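Local coordinates for protein calmodulin, putative (Entamoeba histolytica, PDB 4OCI) that binds calcium through an EF-hand, probably as a calmodulin-like signalling protein, and is involved in initiating phagocytosis of human erythrocytes, at residues 20-32 against 44-58. Sequence-based numbering, arbitrary orientation.
Sequences DGYLTLNEFESLV and IASTYNSNSKVRGMS. With CA (calcium ion), chain B.
The calcium-binding EF-hand loop meets what is probably its partner here, a degenerate second hand without bound calcium, and the two are joined in part by a single antiparallel bridge, the hydrogen-bonded pair Leu-23 and Met-57. Leu-23 N donates to Met-57 O at 2.9 Å, and Met-57 N returns a bond to Leu-23 O at 3.0 Å. Leu-23 O also accepts from Tyr-48 OH at 2.8 Å, and both its donors lie in the carbonyl plane on lone pairs. This oxygen lies at the edge of the Tyr-48 ring, in its plane, while Leu-25 CA sits over the centre of one face and Ser-52 CB covers the opposite one. Phe-28 has CG trans to its own N (chi1 177°), which turns the ring toward helix 44-50, where Ile-44 O lies at its edge; CE of the selenomethionine Met-57 covers one face, a Met-aromatic contact. At the calcium end, Arg-55 CB stands almost on the normal of the Tyr-22 ring, 3.7 Å from its centroid. Tyr-22 O binds the calcium ion at 2.2 Å alongside Asp-20 OD1, two waters, Asp-16 and Asp-18. Loops coupled by such a short bridge, with exiting and entering helices packed beside them, are characteristic of a paired EF-hand lobe.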
ATOM      1  N   ASP A  20      -6.918  -6.633  19.568  1.00 25.20           N
ATOM      2  CA  ASP A  20      -5.921  -7.699  19.641  1.00 23.22           C
ATOM      3  C   ASP A  20      -4.504  -7.221  19.802  1.00 22.09           C
ATOM      4  O   ASP A  20      -3.604  -8.050  19.858  1.00 22.89           O
ATOM      5  CB  ASP A  20      -6.035  -8.685  18.470  1.00 24.47           C
ATOM      6  CG  ASP A  20      -5.718  -8.025  17.074  1.00 27.30           C
ATOM      7  OD1 ASP A  20      -5.583  -6.777  17.013  1.00 21.75           O
ATOM      8  OD2 ASP A  20      -5.667  -8.748  16.043  1.00 31.56           O
ATOM      9  N   GLY A  21      -4.283  -5.913  19.874  1.00 20.58           N
ATOM     10  CA  GLY A  21      -2.906  -5.323  19.938  1.00 18.54           C
ATOM     11  C   GLY A  21      -2.150  -5.176  18.593  1.00 19.05           C
ATOM     12  O   GLY A  21      -0.902  -5.023  18.586  1.00 20.43           O
ATOM     13  N   TYR A  22      -2.855  -5.235  17.465  1.00 17.91           N
ATOM     14  CA  TYR A  22      -2.271  -5.185  16.124  1.00 19.19           C
ATOM     15  C   TYR A  22      -3.068  -4.266  15.285  1.00 18.86           C
ATOM     16  O   TYR A  22      -4.248  -4.399  15.266  1.00 19.85           O
ATOM     17  CB  TYR A  22      -2.274  -6.571  15.414  1.00 18.29           C
ATOM     18  CG  TYR A  22      -1.292  -7.489  16.144  1.00 19.55           C
ATOM     19  CD1 TYR A  22       0.083  -7.440  15.886  1.00 17.90           C
ATOM     20  CD2 TYR A  22      -1.753  -8.377  17.148  1.00 22.33           C
ATOM     21  CE1 TYR A  22       0.984  -8.261  16.564  1.00 22.36           C
ATOM     22  CE2 TYR A  22      -0.851  -9.167  17.870  1.00 25.85           C
ATOM     23  CZ  TYR A  22       0.497  -9.100  17.562  1.00 27.13           C
ATOM     24  OH  TYR A  22       1.364  -9.886  18.247  1.00 32.68           O
ATOM     25  N   LEU A  23      -2.420  -3.421  14.475  1.00 16.98           N
ATOM     26  CA  LEU A  23      -3.139  -2.638  13.492  1.00 16.10           C
ATOM     27  C   LEU A  23      -3.235  -3.315  12.142  1.00 16.27           C
ATOM     28  O   LEU A  23      -2.236  -3.939  11.702  1.00 18.75           O
ATOM     29  CB  LEU A  23      -2.423  -1.273  13.314  1.00 17.31           C
ATOM     30  CG  LEU A  23      -2.312  -0.415  14.558  1.00 16.45           C
ATOM     31  CD1 LEU A  23      -1.664   0.867  14.133  1.00 22.12           C
ATOM     32  CD2 LEU A  23      -3.751  -0.180  15.127  1.00 19.09           C
ATOM     33  N   THR A  24      -4.412  -3.220  11.506  1.00 16.49           N
ATOM     34  CA  THR A  24      -4.542  -3.539  10.064  1.00 18.05           C
ATOM     35  C   THR A  24      -3.848  -2.460   9.225  1.00 18.11           C
ATOM     36  O   THR A  24      -3.437  -1.450   9.752  1.00 17.48           O
ATOM     37  CB  THR A  24      -5.957  -3.623   9.604  1.00 17.00           C
ATOM     38  OG1 THR A  24      -6.560  -2.342   9.763  1.00 21.68           O
ATOM     39  CG2 THR A  24      -6.751  -4.687  10.395  1.00 19.38           C
ATOM     40  N   LEU A  25      -3.734  -2.664   7.900  1.00 17.98           N
ATOM     41  CA  LEU A  25      -3.166  -1.653   7.026  1.00 16.80           C
ATOM     42  C   LEU A  25      -3.996  -0.391   7.046  1.00 17.18           C
ATOM     43  O   LEU A  25      -3.442   0.683   7.238  1.00 17.39           O
ATOM     44  CB  LEU A  25      -3.167  -2.219   5.583  1.00 16.45           C
ATOM     45  CG  LEU A  25      -2.779  -1.201   4.517  1.00 16.23           C
ATOM     46  CD1 LEU A  25      -1.399  -0.655   4.696  1.00 18.06           C
ATOM     47  CD2 LEU A  25      -2.957  -2.021   3.162  1.00 20.27           C
ATOM     48  N   ASN A  26      -5.315  -0.472   6.920  1.00 18.68           N
ATOM     49  CA  ASN A  26      -6.104   0.797   6.965  1.00 20.92           C
ATOM     50  C   ASN A  26      -6.036   1.555   8.288  1.00 20.19           C
ATOM     51  O   ASN A  26      -5.986   2.783   8.273  1.00 19.41           O
ATOM     52  CB  ASN A  26      -7.572   0.558   6.647  1.00 23.09           C
ATOM     53  CG  ASN A  26      -7.783   0.405   5.177  1.00 36.36           C
ATOM     54  OD1 ASN A  26      -6.991   0.925   4.343  1.00 45.69           O
ATOM     55  ND2 ASN A  26      -8.819  -0.343   4.818  1.00 40.86           N
ATOM     56  N   GLU A  27      -5.972   0.839   9.424  1.00 20.58           N
ATOM     57  CA  GLU A  27      -5.793   1.479  10.730  1.00 19.78           C
ATOM     58  C   GLU A  27      -4.443   2.146  10.866  1.00 18.86           C
ATOM     59  O   GLU A  27      -4.363   3.239  11.435  1.00 18.60           O
ATOM     60  CB  GLU A  27      -5.969   0.487  11.893  1.00 22.08           C
ATOM     61  CG  GLU A  27      -7.456  -0.004  11.987  1.00 26.14           C
ATOM     62  CD  GLU A  27      -7.643  -1.285  12.824  1.00 27.73           C
ATOM     63  OE1 GLU A  27      -6.610  -1.941  13.166  1.00 23.85           O
ATOM     64  OE2 GLU A  27      -8.848  -1.656  13.130  1.00 31.33           O
ATOM     65  N   PHE A  28      -3.396   1.515  10.368  1.00 18.49           N
ATOM     66  CA  PHE A  28      -2.065   2.129  10.341  1.00 18.70           C
ATOM     67  C   PHE A  28      -2.023   3.403   9.525  1.00 20.03           C
ATOM     68  O   PHE A  28      -1.512   4.431   9.990  1.00 18.82           O
ATOM     69  CB  PHE A  28      -1.055   1.155   9.805  1.00 18.97           C
ATOM     70  CG  PHE A  28       0.351   1.721   9.662  1.00 20.93           C
ATOM     71  CD1 PHE A  28       1.064   2.110  10.770  1.00 21.54           C
ATOM     72  CD2 PHE A  28       0.965   1.841   8.406  1.00 17.79           C
ATOM     73  CE1 PHE A  28       2.414   2.607  10.655  1.00 19.36           C
ATOM     74  CE2 PHE A  28       2.284   2.345   8.308  1.00 16.00           C
ATOM     75  CZ  PHE A  28       2.986   2.726   9.406  1.00 19.76           C
ATOM     76  N   GLU A  29      -2.601   3.343   8.315  1.00 19.82           N
ATOM     77  CA  GLU A  29      -2.595   4.514   7.442  1.00 22.41           C
ATOM     78  C   GLU A  29      -3.411   5.661   8.083  1.00 21.53           C
ATOM     79  O   GLU A  29      -2.998   6.843   8.100  1.00 22.50           O
ATOM     80  CB  GLU A  29      -3.184   4.186   6.038  1.00 22.19           C
ATOM     81  CG  GLU A  29      -3.027   5.436   5.147  1.00 30.44           C
ATOM     82  CD  GLU A  29      -3.902   5.471   3.845  1.00 40.93           C
ATOM     83  OE1 GLU A  29      -4.570   4.427   3.483  1.00 43.93           O
ATOM     84  OE2 GLU A  29      -3.898   6.588   3.209  1.00 42.57           O
ATOM     85  N   SER A  30      -4.542   5.316   8.647  1.00 20.81           N
ATOM     86  CA  SER A  30      -5.397   6.275   9.212  1.00 22.80           C
ATOM     87  C   SER A  30      -4.726   6.950  10.501  1.00 22.94           C
ATOM     88  O   SER A  30      -4.749   8.189  10.693  1.00 21.61           O
ATOM     89  CB  SER A  30      -6.786   5.605   9.351  1.00 24.61           C
ATOM     90  OG  SER A  30      -7.437   6.109  10.470  1.00 33.53           O
ATOM     91  N   LEU A  31      -3.982   6.189  11.275  1.00 20.90           N
ATOM     92  CA  LEU A  31      -3.386   6.704  12.486  1.00 20.43           C
ATOM     93  C   LEU A  31      -2.244   7.593  12.170  1.00 22.12           C
ATOM     94  O   LEU A  31      -2.132   8.688  12.768  1.00 23.50           O
ATOM     95  CB  LEU A  31      -2.914   5.555  13.387  1.00 20.33           C
ATOM     96  CG  LEU A  31      -2.212   5.865  14.731  1.00 22.33           C
ATOM     97  CD1 LEU A  31      -3.068   6.884  15.536  1.00 24.46           C
ATOM     98  CD2 LEU A  31      -1.927   4.643  15.575  1.00 24.20           C
ATOM     99  N   VAL A  32      -1.410   7.172  11.226  1.00 22.13           N
ATOM    100  CA  VAL A  32      -0.236   7.945  10.776  1.00 23.70           C
ATOM    101  C   VAL A  32      -0.713   9.258  10.156  1.00 23.92           C
ATOM    102  O   VAL A  32      -0.142  10.337  10.451  1.00 25.33           O
ATOM    103  CB  VAL A  32       0.609   7.028   9.812  1.00 25.90           C
ATOM    104  CG1 VAL A  32       1.035   7.705   8.582  1.00 26.14           C
ATOM    105  CG2 VAL A  32       1.738   6.215  10.613  1.00 24.75           C
ATOM    106  N   ILE A  44       3.207   4.700   2.618  1.00 17.07           N
ATOM    107  CA  ILE A  44       2.708   4.245   3.958  1.00 17.14           C
ATOM    108  C   ILE A  44       2.474   2.720   3.924  1.00 18.78           C
ATOM    109  O   ILE A  44       2.889   2.014   4.823  1.00 17.85           O
ATOM    110  CB  ILE A  44       1.349   4.994   4.325  1.00 16.99           C
ATOM    111  CG1 ILE A  44       1.699   6.505   4.503  1.00 19.68           C
ATOM    112  CG2 ILE A  44       0.770   4.444   5.700  1.00 18.33           C
ATOM    113  CD1 ILE A  44       0.484   7.477   4.814  1.00 20.36           C
ATOM    114  N   ALA A  45       1.829   2.216   2.877  1.00 17.92           N
ATOM    115  CA  ALA A  45       1.483   0.800   2.730  1.00 19.96           C
ATOM    116  C   ALA A  45       2.719  -0.048   2.566  1.00 19.60           C
ATOM    117  O   ALA A  45       2.806  -1.165   3.091  1.00 20.35           O
ATOM    118  CB  ALA A  45       0.464   0.587   1.517  1.00 18.10           C
ATOM    119  N   SER A  46       3.695   0.488   1.853  1.00 19.55           N
ATOM    120  CA  SER A  46       4.955  -0.172   1.685  1.00 21.23           C
ATOM    121  C   SER A  46       5.700  -0.335   3.034  1.00 21.13           C
ATOM    122  O   SER A  46       6.283  -1.346   3.296  1.00 21.61           O
ATOM    123  CB  SER A  46       5.801   0.685   0.743  1.00 23.60           C
ATOM    124  OG  SER A  46       6.998   0.038   0.517  1.00 25.76           O
ATOM    125  N   THR A  47       5.711   0.699   3.880  1.00 21.96           N
ATOM    126  CA  THR A  47       6.295   0.590   5.231  1.00 21.85           C
ATOM    127  C   THR A  47       5.539  -0.460   6.034  1.00 20.77           C
ATOM    128  O   THR A  47       6.134  -1.280   6.712  1.00 19.32           O
ATOM    129  CB  THR A  47       6.190   1.981   5.956  1.00 21.68           C
ATOM    130  OG1 THR A  47       6.858   2.954   5.135  1.00 25.91           O
ATOM    131  CG2 THR A  47       6.779   1.981   7.409  1.00 22.72           C
ATOM    132  N   TYR A  48       4.209  -0.435   5.943  1.00 19.41           N
ATOM    133  CA  TYR A  48       3.408  -1.475   6.637  1.00 19.17           C
ATOM    134  C   TYR A  48       3.824  -2.893   6.157  1.00 19.39           C
ATOM    135  O   TYR A  48       4.009  -3.812   6.970  1.00 20.00           O
ATOM    136  CB  TYR A  48       1.912  -1.204   6.385  1.00 15.37           C
ATOM    137  CG  TYR A  48       1.031  -2.162   7.145  1.00 19.69           C
ATOM    138  CD1 TYR A  48       0.591  -1.862   8.417  1.00 17.91           C
ATOM    139  CD2 TYR A  48       0.685  -3.453   6.600  1.00 19.41           C
ATOM    140  CE1 TYR A  48      -0.241  -2.793   9.156  1.00 16.31           C
ATOM    141  CE2 TYR A  48      -0.116  -4.381   7.317  1.00 18.70           C
ATOM    142  CZ  TYR A  48      -0.595  -4.026   8.583  1.00 19.12           C
ATOM    143  OH  TYR A  48      -1.387  -4.927   9.278  1.00 18.94           O
ATOM    144  N   ASN A  49       3.943  -3.086   4.841  1.00 18.37           N
ATOM    145  CA  ASN A  49       4.259  -4.382   4.270  1.00 21.26           C
ATOM    146  C   ASN A  49       5.622  -4.902   4.809  1.00 24.28           C
ATOM    147  O   ASN A  49       5.786  -6.072   5.128  1.00 24.91           O
ATOM    148  CB  ASN A  49       4.282  -4.303   2.732  1.00 21.91           C
ATOM    149  CG  ASN A  49       4.600  -5.613   2.120  1.00 22.78           C
ATOM    150  OD1 ASN A  49       5.687  -5.784   1.629  1.00 28.84           O
ATOM    151  ND2 ASN A  49       3.700  -6.593   2.238  1.00 21.00           N
ATOM    152  N   SER A  50       6.575  -4.011   4.971  1.00 25.52           N
ATOM    153  CA  SER A  50       7.913  -4.409   5.429  1.00 29.03           C
ATOM    154  C   SER A  50       7.972  -4.573   6.945  1.00 30.02           C
ATOM    155  O   SER A  50       8.927  -5.100   7.474  1.00 34.18           O
ATOM    156  CB  SER A  50       8.894  -3.320   5.042  1.00 27.64           C
ATOM    157  OG  SER A  50       9.068  -3.410   3.634  1.00 32.84           O
ATOM    158  N   ASN A  51       6.989  -4.090   7.667  1.00 29.85           N
ATOM    159  CA  ASN A  51       7.118  -4.078   9.137  1.00 30.20           C
ATOM    160  C   ASN A  51       5.827  -4.566   9.780  1.00 29.21           C
ATOM    161  O   ASN A  51       5.210  -3.888  10.623  1.00 31.70           O
ATOM    162  CB  ASN A  51       7.454  -2.665   9.614  1.00 27.86           C
ATOM    163  CG  ASN A  51       8.794  -2.187   9.072  1.00 31.05           C
ATOM    164  OD1 ASN A  51       9.856  -2.547   9.580  1.00 38.35           O
ATOM    165  ND2 ASN A  51       8.751  -1.412   8.011  1.00 28.52           N
ATOM    166  N   SER A  52       5.321  -5.677   9.320  1.00 27.80           N
ATOM    167  CA  SER A  52       4.173  -6.198  10.018  1.00 26.79           C
ATOM    168  C   SER A  52       4.386  -7.694  10.047  1.00 28.06           C
ATOM    169  O   SER A  52       4.983  -8.257   9.135  1.00 29.39           O
ATOM    170  CB  SER A  52       2.899  -5.848   9.323  1.00 25.34           C
ATOM    171  OG  SER A  52       2.973  -6.167   7.944  1.00 27.91           O
ATOM    172  N   LYS A  53       3.916  -8.321  11.103  1.00 28.04           N
ATOM    173  CA  LYS A  53       3.840  -9.790  11.151  1.00 30.07           C
ATOM    174  C   LYS A  53       2.578 -10.191  10.451  1.00 29.07           C
ATOM    175  O   LYS A  53       1.713  -9.338  10.075  1.00 26.19           O
ATOM    176  CB  LYS A  53       3.693 -10.232  12.618  1.00 31.96           C
ATOM    177  CG  LYS A  53       4.629  -9.527  13.707  1.00 37.80           C
ATOM    178  CD  LYS A  53       6.121  -9.405  13.324  1.00 46.02           C
ATOM    179  CE  LYS A  53       6.945 -10.695  13.604  1.00 54.05           C
ATOM    180  NZ  LYS A  53       6.421 -11.858  12.743  1.00 55.96           N
ATOM    181  N   VAL A  54       2.376 -11.495  10.380  1.00 28.61           N
ATOM    182  CA  VAL A  54       1.099 -11.976   9.923  1.00 29.21           C
ATOM    183  C   VAL A  54      -0.124 -11.395  10.624  1.00 28.31           C
ATOM    184  O   VAL A  54      -1.083 -11.074   9.974  1.00 29.12           O
ATOM    185  CB  VAL A  54       1.036 -13.568   9.883  1.00 31.45           C
ATOM    186  CG1 VAL A  54      -0.367 -13.998   9.672  1.00 29.46           C
ATOM    187  CG2 VAL A  54       1.941 -14.067   8.726  1.00 33.02           C
ATOM    188  N   ARG A  55      -0.104 -11.279  11.955  1.00 28.00           N
ATOM    189  CA  ARG A  55      -1.158 -10.665  12.736  1.00 26.52           C
ATOM    190  C   ARG A  55      -1.365  -9.164  12.466  1.00 25.59           C
ATOM    191  O   ARG A  55      -2.389  -8.582  12.833  1.00 25.13           O
ATOM    192  CB  ARG A  55      -0.836 -10.880  14.249  1.00 28.77           C
ATOM    193  CG  ARG A  55      -0.956 -12.337  14.619  1.00 35.02           C
ATOM    194  CD  ARG A  55      -0.960 -12.487  16.115  1.00 43.34           C
ATOM    195  NE  ARG A  55      -0.821 -13.870  16.588  1.00 48.08           N
ATOM    196  CZ  ARG A  55      -1.806 -14.572  17.161  1.00 53.26           C
ATOM    197  NH1 ARG A  55      -3.035 -14.054  17.287  1.00 50.80           N
ATOM    198  NH2 ARG A  55      -1.562 -15.808  17.609  1.00 55.40           N
ATOM    199  N   GLY A  56      -0.408  -8.484  11.854  1.00 24.30           N
ATOM    200  CA  GLY A  56      -0.612  -7.052  11.700  1.00 20.42           C
ATOM    201  C   GLY A  56       0.592  -6.336  12.304  1.00 20.25           C
ATOM    202  O   GLY A  56       1.662  -6.911  12.434  1.00 19.36           O
HETATM  203  N   MSE A  57       0.421  -5.069  12.630  1.00 19.21           N
HETATM  204  CA  MSE A  57       1.492  -4.271  13.122  1.00 19.23           C
HETATM  205  C   MSE A  57       1.373  -4.078  14.647  1.00 19.25           C
HETATM  206  O   MSE A  57       0.375  -3.602  15.096  1.00 19.42           O
HETATM  207  CB  MSE A  57       1.491  -2.916  12.390  1.00 17.25           C
HETATM  208  CG  MSE A  57       2.713  -2.108  12.847  1.00 23.97           C
HETATM  209 SE   MSE A  57       2.590  -0.412  12.048  1.00 28.67          SE
HETATM  210  CE  MSE A  57       3.832  -0.999  10.584  1.00 28.30           C
ATOM    211  N   SER A  58       2.377  -4.471  15.414  1.00 19.00           N
ATOM    212  CA  SER A  58       2.346  -4.393  16.887  1.00 20.61           C
ATOM    213  C   SER A  58       2.716  -2.985  17.296  1.00 20.30           C
ATOM    214  O   SER A  58       3.090  -2.160  16.448  1.00 19.43           O
ATOM    215  CB  SER A  58       3.384  -5.385  17.460  1.00 21.76           C
ATOM    216  OG  SER A  58       4.666  -4.844  17.169  1.00 22.93           O
TER
HETATM  217 CA    CA B 201      -6.212  -5.231  15.683  1.00 36.89          CA
HETATM  218  O   HOH W   1      -4.223 -11.715  17.080  1.00 41.15           O
HETATM  219  O   HOH W   2      -6.071  -6.760  14.268  1.00 18.01           O
HETATM  220  O   HOH W   3      -7.387  -4.232  14.277  1.00 20.62           O